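Long-range contacts in thioredoxin-like protein (Klebsiella pneumoniae subsp. pneumoniae MGH 78578, PDB 3TY1), which probably binds carbohydrate, having the beta-supersandwich fold of the galactose mutarotase and aldose 1-epimerase clan, although its own substrate is not established: residues G118-G123 and A173-L178; Q250-D255 and D305-G310. All blocks are in the same frame, centred on the assembly; numbering follows the deposited sequence.

Interaction 1. Residues G118-G123 and A173-L178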
loop_
_atom_site.group_PDB
_atom_site.type_symbol
_atom_site.label_atom_id
_atom_site.label_comp_id
_atom_site.label_asym_id
_atom_site.label_seq_id
_atom_site.Cartn_x
_atom_site.Cartn_y
_atom_site.Cartn_z
ATOM N N GLY A 118 8.331 16.675 -5.425
ATOM C CA GLY A 118 7.624 17.735 -4.691
ATOM C C GLY A 118 6.190 17.260 -4.459
ATOM O O GLY A 118 5.951 16.076 -4.571
ATOM N N TYR A 119 5.225 18.130 -4.141
ATOM C CA TYR A 119 5.436 19.575 -3.888
ATOM C C TYR A 119 5.436 19.929 -2.410
ATOM O O TYR A 119 5.994 20.947 -2.010
ATOM C CB TYR A 119 4.376 20.408 -4.607
ATOM C CG TYR A 119 4.546 20.414 -6.100
ATOM C CD1 TYR A 119 4.106 19.344 -6.882
ATOM C CD2 TYR A 119 5.148 21.508 -6.757
ATOM C CE1 TYR A 119 4.271 19.346 -8.259
ATOM C CE2 TYR A 119 5.295 21.527 -8.156
ATOM C CZ TYR A 119 4.869 20.426 -8.896
ATOM O OH TYR A 119 5.001 20.409 -10.264
ATOM N N GLU A 120 4.829 19.090 -1.583
ATOM C CA GLU A 120 4.779 19.352 -0.133
ATOM C C GLU A 120 6.207 19.373 0.472
ATOM O O GLU A 120 6.509 20.173 1.378
ATOM C CB GLU A 120 3.856 18.338 0.551
ATOM C CG GLU A 120 3.377 18.785 1.917
ATOM C CD GLU A 120 2.601 17.727 2.685
ATOM O OE1 GLU A 120 1.864 16.931 2.068
ATOM O OE2 GLU A 120 2.683 17.739 3.934
ATOM N N TRP A 121 7.074 18.504 -0.039
ATOM C CA TRP A 121 8.514 18.545 0.259
ATOM C C TRP A 121 9.266 17.823 -0.845
ATOM O O TRP A 121 8.650 17.204 -1.716
ATOM C CB TRP A 121 8.870 17.950 1.639
ATOM C CG TRP A 121 8.741 16.509 1.706
ATOM C CD1 TRP A 121 9.720 15.593 1.462
ATOM C CD2 TRP A 121 7.554 15.777 1.958
ATOM N NE1 TRP A 121 9.222 14.337 1.568
ATOM C CE2 TRP A 121 7.883 14.412 1.848
ATOM C CE3 TRP A 121 6.236 16.136 2.259
ATOM C CZ2 TRP A 121 6.937 13.388 2.028
ATOM C CZ3 TRP A 121 5.298 15.134 2.437
ATOM C CH2 TRP A 121 5.657 13.764 2.322
ATOM N N THR A 122 10.593 17.885 -0.779
ATOM C CA THR A 122 11.457 17.246 -1.753
ATOM C C THR A 122 12.795 16.866 -1.119
ATOM O O THR A 122 13.052 17.126 0.045
ATOM C CB THR A 122 11.711 18.196 -2.965
ATOM O OG1 THR A 122 12.137 17.426 -4.076
ATOM C CG2 THR A 122 12.748 19.324 -2.620
ATOM N N GLY A 123 13.638 16.211 -1.906
ATOM C CA GLY A 123 15.012 15.971 -1.512
ATOM C C GLY A 123 15.260 14.661 -0.796
ATOM O O GLY A 123 14.331 13.867 -0.565
ATOM N N ALA A 173 -2.442 19.945 4.896
ATOM C CA ALA A 173 -2.196 20.619 3.613
ATOM C C ALA A 173 -3.306 20.382 2.596
ATOM O O ALA A 173 -4.075 19.423 2.699
ATOM C CB ALA A 173 -0.873 20.135 3.046
ATOM N N ASP A 174 -3.436 21.312 1.657
ATOM C CA ASP A 174 -4.266 21.084 0.473
ATOM C C ASP A 174 -3.571 21.764 -0.694
ATOM O O ASP A 174 -3.965 22.841 -1.180
ATOM C CB ASP A 174 -5.742 21.513 0.639
ATOM C CG ASP A 174 -6.665 20.879 -0.439
ATOM O OD1 ASP A 174 -6.161 20.071 -1.283
ATOM O OD2 ASP A 174 -7.894 21.159 -0.442
ATOM N N LEU A 175 -2.471 21.147 -1.089
ATOM C CA LEU A 175 -1.693 21.573 -2.225
ATOM C C LEU A 175 -2.118 20.722 -3.406
ATOM O O LEU A 175 -2.251 19.490 -3.279
ATOM C CB LEU A 175 -0.211 21.395 -1.938
ATOM C CG LEU A 175 0.472 22.317 -0.923
ATOM C CD1 LEU A 175 1.911 21.881 -0.870
ATOM C CD2 LEU A 175 0.339 23.807 -1.279
ATOM N N GLN A 176 -2.358 21.363 -4.548
ATOM C CA GLN A 176 -2.750 20.646 -5.750
ATOM C C GLN A 176 -2.046 21.261 -6.957
ATOM O O GLN A 176 -2.020 22.474 -7.100
ATOM C CB GLN A 176 -4.271 20.710 -5.949
ATOM C CG GLN A 176 -5.108 20.340 -4.718
ATOM C CD GLN A 176 -6.610 20.304 -4.999
ATOM O OE1 GLN A 176 -7.041 20.364 -6.141
ATOM N NE2 GLN A 176 -7.394 20.168 -3.964
ATOM N N THR A 177 -1.529 20.420 -7.837
ATOM C CA THR A 177 -0.820 20.867 -9.024
ATOM C C THR A 177 -1.533 20.434 -10.284
ATOM O O THR A 177 -1.729 19.240 -10.488
ATOM C CB THR A 177 0.596 20.285 -9.048
ATOM O OG1 THR A 177 1.252 20.682 -7.848
ATOM C CG2 THR A 177 1.366 20.827 -10.273
ATOM N N LEU A 178 -1.962 21.404 -11.089
ATOM C CA LEU A 178 -2.535 21.112 -12.394
ATOM C C LEU A 178 -1.345 21.083 -13.313
ATOM O O LEU A 178 -0.834 22.136 -13.719
ATOM C CB LEU A 178 -3.586 22.131 -12.833
ATOM C CG LEU A 178 -4.292 21.856 -14.183
ATOM C CD1 LEU A 178 -4.948 20.470 -14.212
ATOM C CD2 LEU A 178 -5.347 22.966 -14.501
#
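The end of strand 114-119, with a cis peptide leading into Y119, turns off beside residues 173-178 of strand 173-183 without a backbone hydrogen bond between the two, the nearest CA atoms, those of E120 and L175, being 7.2 Å apart. This is layer-to-layer packing in a beta-supersandwich: strand 114-119 pairs with strand 204-214, whereas 173-183 belongs to the large antiparallel sheet. The side chains of A173, L175 and T177 all leave the strand on the side facing residues 118-120.

T177 and Y119 make the tightest fit, their side chains crossing at about a right angle. With chi1 at -57°, the T177 hydroxyl is anti to its own carbonyl carbon and sits over one face of the Y119 ring, near the rim; T177 OG1 is 3.3 Å from Y119 CD1. The methyl reaches further along the ring, T177 CG2 coming 3.7 Å from Y119 OH. That phenol is hydrogen-bonded to the hydroxyl of Y210.

L175 presses one branch against the turn, its CD1 lying 3.9 Å from E120 CA. The backbone N atoms of Y119 and E120 are both held by the carboxylate of E167, whose own backbone pairs with L175, so E167 ties the turn to the large sheet. E120, with CG anti to the backbone N (chi1 -161°), carries its carboxyl carbon CD past A173 CB at 4.2 Å. The acid then forms a salt bridge to R101 of the second subunit.

Within the strand, the side chains of D174 and Q176 bond to each other. D174 OD1, also bonded to S168 OG, accepts the N-H of Q176 NE2 from above its carboxylate plane at 3.0 Å, almost straight at 177°.

Interaction 2. Residues Q250-D255 and D305-G310; sequences QGPTKD and DTVKQG
Two CA-H...O contacts lie beside the one conventional hydrogen bond across the pair, which is weak. D305 CA directs its hydrogen at T253 O, 3.3 Å away, with 152° at the hydrogen. P252 CA approaches D305 O less directly, at 3.2 Å. The weak bond runs from T253 N to D305 O at 3.4 Å. Residues 305-310 form the tip of the beta-hairpin joining strands 297-304 and 311-318. Facing them, residues 250-255 are part of the loop that leads into strand 259-265, the partner of 297-304. T253 also bonds through its backbone to T304, at the end of strand 297-304.

The hairpin tip holds its own shape. T306 chi1 is 78°, which places OG1 between the backbone N and the carbonyl carbon, where T306 OG1 accepts from Q309 N at 3.0 Å: an ST motif. G310 N closes the turn on T306 O, and a CB on G310 would run into the carbonyl O of Q309.

D305 has CG anti to the backbone N, and D305 CG lies 3.6 Å from T253 O. D305 OD1 accepts from T306 N at 2.8 Å, met from above the carboxylate plane; D305 OD2 accepts from D257 N. The third subunit completes this polar cluster: its Y202 hydroxyl bonds to D305 OD1 and to D255 N, and its D201 bonds to T306 OG1.

Apolar contacts flank the cluster. The methyl T306 CG2 lies 3.9 Å from K254 CA, while the P252 ring and the V307 side chain run alongside each other, P252 CG 3.8 Å from V307 CG2.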
loop_
_atom_site.group_PDB
_atom_site.type_symbol
_atom_site.label_atom_id
_atom_site.label_comp_id
_atom_site.label_asym_id
_atom_site.label_seq_id
_atom_site.Cartn_x
_atom_site.Cartn_y
_atom_site.Cartn_z
ATOM N N GLN A 250 32.192 11.262 -18.052
ATOM C CA GLN A 250 32.920 10.017 -18.261
ATOM C C GLN A 250 31.991 8.990 -18.937
ATOM O O GLN A 250 30.775 9.154 -18.974
ATOM C CB GLN A 250 33.375 9.430 -16.917
ATOM C CG GLN A 250 34.368 10.302 -16.132
ATOM C CD GLN A 250 34.764 9.705 -14.772
ATOM O OE1 GLN A 250 34.651 8.502 -14.532
ATOM N NE2 GLN A 250 35.231 10.553 -13.886
ATOM N N GLY A 251 32.604 7.923 -19.457
ATOM C CA GLY A 251 31.887 6.766 -19.971
ATOM C C GLY A 251 31.360 5.994 -18.752
ATOM O O GLY A 251 31.636 6.385 -17.601
ATOM N N PRO A 252 30.618 4.891 -18.989
ATOM C CA PRO A 252 30.100 4.072 -17.876
ATOM C C PRO A 252 31.234 3.543 -17.009
ATOM O O PRO A 252 32.125 2.886 -17.523
ATOM C CB PRO A 252 29.368 2.937 -18.589
ATOM C CG PRO A 252 29.010 3.508 -19.945
ATOM C CD PRO A 252 30.126 4.419 -20.302
ATOM N N THR A 253 31.244 3.914 -15.732
ATOM C CA THR A 253 32.380 3.658 -14.857
ATOM C C THR A 253 31.990 2.849 -13.625
ATOM O O THR A 253 31.180 3.274 -12.828
ATOM C CB THR A 253 33.021 4.991 -14.434
ATOM O OG1 THR A 253 33.252 5.788 -15.597
ATOM C CG2 THR A 253 34.329 4.774 -13.673
ATOM N N LYS A 254 32.575 1.666 -13.475
ATOM C CA LYS A 254 32.274 0.812 -12.317
ATOM C C LYS A 254 32.731 1.540 -11.043
ATOM O O LYS A 254 33.765 2.188 -11.061
ATOM C CB LYS A 254 33.020 -0.525 -12.473
ATOM C CG LYS A 254 32.838 -1.532 -11.343
ATOM C CD LYS A 254 33.504 -2.873 -11.714
ATOM C CE LYS A 254 33.342 -3.914 -10.608
ATOM N NZ LYS A 254 31.907 -4.328 -10.446
ATOM N N ASP A 255 31.965 1.432 -9.962
ATOM C CA ASP A 255 32.280 2.026 -8.647
ATOM C C ASP A 255 32.221 3.538 -8.569
ATOM O O ASP A 255 32.703 4.134 -7.595
ATOM C CB ASP A 255 33.654 1.551 -8.111
ATOM C CG ASP A 255 33.722 0.033 -7.962
ATOM O OD1 ASP A 255 32.739 -0.568 -7.477
ATOM O OD2 ASP A 255 34.761 -0.540 -8.326
ATOM N N ASP A 305 27.732 5.594 -13.754
ATOM C CA ASP A 305 28.111 4.265 -13.294
ATOM C C ASP A 305 27.912 3.288 -14.494
ATOM O O ASP A 305 27.874 3.719 -15.663
ATOM C CB ASP A 305 27.298 3.882 -12.018
ATOM C CG ASP A 305 28.020 2.846 -11.127
ATOM O OD1 ASP A 305 27.978 1.669 -11.460
ATOM O OD2 ASP A 305 28.651 3.204 -10.109
ATOM N N THR A 306 27.772 1.987 -14.235
ATOM C CA THR A 306 27.664 1.021 -15.315
ATOM C C THR A 306 26.279 1.177 -15.955
ATOM O O THR A 306 25.322 1.737 -15.354
ATOM C CB THR A 306 27.855 -0.461 -14.844
ATOM O OG1 THR A 306 26.644 -0.915 -14.223
ATOM C CG2 THR A 306 29.047 -0.650 -13.895
ATOM N N VAL A 307 26.138 0.669 -17.179
ATOM C CA VAL A 307 24.871 0.782 -17.875
ATOM C C VAL A 307 23.752 0.051 -17.118
ATOM O O VAL A 307 22.649 0.566 -16.984
ATOM C CB VAL A 307 24.950 0.373 -19.366
ATOM C CG1 VAL A 307 23.561 0.441 -19.990
ATOM C CG2 VAL A 307 25.933 1.322 -20.189
ATOM N N LYS A 308 24.051 -1.097 -16.531
ATOM C CA LYS A 308 23.019 -1.804 -15.741
ATOM C C LYS A 308 22.720 -1.107 -14.420
ATOM O O LYS A 308 21.547 -1.037 -14.004
ATOM C CB LYS A 308 23.378 -3.286 -15.522
ATOM C CG LYS A 308 23.291 -4.099 -16.813
ATOM C CD LYS A 308 23.543 -5.601 -16.628
ATOM C CE LYS A 308 23.591 -6.292 -18.020
ATOM N NZ LYS A 308 24.301 -7.613 -18.061
ATOM N N GLN A 309 23.747 -0.584 -13.763
ATOM C CA GLN A 309 23.535 0.120 -12.494
ATOM C C GLN A 309 22.776 1.420 -12.689
ATOM O O GLN A 309 21.962 1.779 -11.866
ATOM C CB GLN A 309 24.840 0.410 -11.790
ATOM C CG GLN A 309 24.712 1.051 -10.403
ATOM C CD GLN A 309 24.312 0.054 -9.287
ATOM O OE1 GLN A 309 24.015 -1.110 -9.548
ATOM N NE2 GLN A 309 24.294 0.539 -8.050
ATOM N N GLY A 310 23.068 2.126 -13.787
ATOM C CA GLY A 310 22.477 3.438 -14.081
ATOM C C GLY A 310 23.540 4.331 -14.687
ATOM O O GLY A 310 24.524 4.668 -14.026
#

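How the interactions relate
Followed from the N terminus, the chain reaches interaction 1 first: 118-123 meets 173-178 after a 49-residue excursion that includes strands 146-152 and 159-169. The path then runs through strands 189-198 and 204-214 to interaction 2, where 250-255 meets 305-310 after another 49 residues containing strands 259-265 to 297-304. The two loops are in series, neither nested nor crossed. The centres of interactions 1 and 2 are about 32 Å apart, on opposite sides of the chain's centre. Interaction 1 joins two sheet layers near the second subunit; interaction 2 brings the loop before strand 259-265 against the hairpin tip where the third packs. Strand 204-214 connects the regions, pairing with both 114-119 and 311-318.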